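Local coordinates for Lmo2445 protein (Listeria monocytogenes EGD-e, PDB 5HZL), which is of unknown function but is a secreted, calcium-binding, internalin-like protein built around a leucine-rich-repeat domain, at residues T125-S130 with V148-E153. Residues are numbered along the deposited sequence; the frame is centred on the assembly and turned at random.
With CA (calcium ion), chain E.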
loop_
_atom_site.group_PDB
_atom_site.type_symbol
_atom_site.label_atom_id
_atom_site.label_comp_id
_atom_site.label_asym_id
_atom_site.label_seq_id
_atom_site.Cartn_x
_atom_site.Cartn_y
_atom_site.Cartn_z
ATOM N N THR A 125 7.575 10.654 -10.275
ATOM C CA THR A 125 8.429 11.152 -9.205
ATOM C C THR A 125 7.825 11.000 -7.810
ATOM O O THR A 125 8.561 10.796 -6.834
ATOM C CB THR A 125 8.739 12.646 -9.513
ATOM O OG1 THR A 125 9.643 12.689 -10.615
ATOM C CG2 THR A 125 9.399 13.399 -8.355
ATOM N N ASN A 126 6.503 11.104 -7.716
ATOM C CA ASN A 126 5.828 11.021 -6.443
ATOM C C ASN A 126 4.543 10.228 -6.517
ATOM O O ASN A 126 3.824 10.320 -7.486
ATOM C CB ASN A 126 5.493 12.433 -5.997
ATOM C CG ASN A 126 4.762 12.464 -4.676
ATOM O OD1 ASN A 126 5.201 11.892 -3.694
ATOM N ND2 ASN A 126 3.635 13.131 -4.651
ATOM N N VAL A 127 4.235 9.476 -5.470
ATOM C CA VAL A 127 3.022 8.674 -5.433
ATOM C C VAL A 127 2.479 8.655 -3.995
ATOM O O VAL A 127 3.207 8.312 -3.087
ATOM C CB VAL A 127 3.309 7.257 -6.016
ATOM C CG1 VAL A 127 4.345 6.489 -5.200
ATOM C CG2 VAL A 127 2.047 6.430 -6.119
ATOM N N ASP A 128 1.226 9.075 -3.797
ATOM C CA ASP A 128 0.543 9.105 -2.478
ATOM C C ASP A 128 -0.570 8.045 -2.499
ATOM O O ASP A 128 -1.670 8.291 -2.989
ATOM C CB ASP A 128 -0.035 10.503 -2.171
ATOM C CG ASP A 128 -0.729 10.602 -0.771
ATOM O OD1 ASP A 128 -0.640 9.656 0.051
ATOM O OD2 ASP A 128 -1.364 11.656 -0.478
ATOM N N LEU A 129 -0.256 6.864 -1.970
ATOM C CA LEU A 129 -1.179 5.730 -1.914
ATOM C C LEU A 129 -1.587 5.417 -0.479
ATOM O O LEU A 129 -1.996 4.304 -0.157
ATOM C CB LEU A 129 -0.516 4.515 -2.565
ATOM C CG LEU A 129 -0.288 4.629 -4.069
ATOM C CD1 LEU A 129 0.717 3.602 -4.560
ATOM C CD2 LEU A 129 -1.606 4.496 -4.821
ATOM N N SER A 130 -1.499 6.420 0.379
ATOM C CA SER A 130 -1.865 6.255 1.765
ATOM C C SER A 130 -3.378 6.046 1.933
ATOM O O SER A 130 -4.172 6.591 1.182
ATOM C CB SER A 130 -1.447 7.505 2.535
ATOM O OG SER A 130 -2.100 8.659 2.021
ATOM N N VAL A 148 10.882 9.224 -6.368
ATOM C CA VAL A 148 11.632 9.930 -5.332
ATOM C C VAL A 148 10.955 9.753 -3.981
ATOM O O VAL A 148 11.639 9.605 -2.974
ATOM C CB VAL A 148 11.788 11.435 -5.656
ATOM C CG1 VAL A 148 12.466 12.188 -4.505
ATOM C CG2 VAL A 148 12.564 11.593 -6.956
ATOM N N SER A 149 9.628 9.775 -3.956
ATOM C CA SER A 149 8.900 9.613 -2.698
ATOM C C SER A 149 7.621 8.801 -2.851
ATOM O O SER A 149 6.818 9.050 -3.741
ATOM C CB SER A 149 8.569 10.967 -2.079
ATOM O OG SER A 149 7.716 11.685 -2.919
ATOM N N ILE A 150 7.470 7.844 -1.938
ATOM C CA ILE A 150 6.350 6.921 -1.845
ATOM C C ILE A 150 5.696 7.024 -0.479
ATOM O O ILE A 150 6.361 6.917 0.552
ATOM C CB ILE A 150 6.849 5.473 -1.990
ATOM C CG1 ILE A 150 7.394 5.252 -3.410
ATOM C CG2 ILE A 150 5.739 4.470 -1.674
ATOM C CD1 ILE A 150 8.038 3.896 -3.613
ATOM N N ASN A 151 4.386 7.213 -0.475
ATOM C CA ASN A 151 3.645 7.278 0.765
ATOM C C ASN A 151 2.590 6.177 0.743
ATOM O O ASN A 151 1.718 6.185 -0.129
ATOM C CB ASN A 151 3.027 8.657 0.922
ATOM C CG ASN A 151 2.268 8.833 2.223
ATOM O OD1 ASN A 151 2.187 7.951 3.064
ATOM N ND2 ASN A 151 1.700 9.990 2.379
HETATM N N MSE A 152 2.704 5.232 1.687
HETATM C CA MSE A 152 1.752 4.122 1.836
HETATM C C MSE A 152 1.384 3.996 3.301
HETATM O O MSE A 152 1.234 2.901 3.851
HETATM C CB MSE A 152 2.291 2.841 1.205
HETATM C CG MSE A 152 1.966 2.814 -0.283
HETATM SE SE MSE A 152 2.519 1.112 -1.122
HETATM C CE MSE A 152 4.425 1.105 -0.625
ATOM N N GLU A 153 1.202 5.145 3.940
ATOM C CA GLU A 153 0.818 5.176 5.337
ATOM C C GLU A 153 -0.588 4.666 5.502
ATOM O O GLU A 153 -1.475 5.068 4.765
ATOM C CB GLU A 153 0.844 6.612 5.876
ATOM C CG GLU A 153 0.455 6.760 7.353
ATOM C CD GLU A 153 0.542 8.186 7.853
ATOM O OE1 GLU A 153 0.573 9.100 7.035
ATOM O OE2 GLU A 153 0.567 8.425 9.067
HETATM CA CA CA E . 1.016 11.115 8.898
#
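The carboxylate of D128 and the amide of N151 lie side by side with their planes only 5° apart, on adjacent strands 126-128 and 149-151 of the parallel sheet of the leucine-rich-repeat solenoid. N151 ND2 stands above the carboxylate plane, beyond D128 OD1, 3.3 Å from it, at an angle too poor for a hydrogen bond. S130 CB covers the amide face turned to D128, 3.7 Å from N151 OD1. Each group is held from within its own segment: S130 OG, also bonded to N109 ND2, donates to D128 OD1 on the syn side, a little out of plane, and E153 N, tilted from the amide plane, donates to N151 OD1, closing an Asx turn. In both D128 and N151 CG is anti to the backbone N (chi1 -178°), and the side chains leave the same face of the sheet. N126 and S149 share that face; S149 OG donates to N126 OD1 (2.6 Å), while N126 ND2 reaches N105 OD1 on the preceding strand. The opposite face carries V127 and I150, whose CG1 atoms touch at 3.7 Å; I150 also rests on F141. Just past the strands, L129 CB meets CG of selenomethionine M152. With N126 beside S149 in the parallel ladder, S149 O accepts from V127 N, V127 O from N151 N, and N151 O from L129 N (2.8 Å). At its start T125 O accepts from both V148 N and S149 N. Beyond the other end, the extended E153 chain holds a calcium ion through OE1 (2.8 Å) and OE2 (2.7 Å), with N178 ND2 also bonded to OE2.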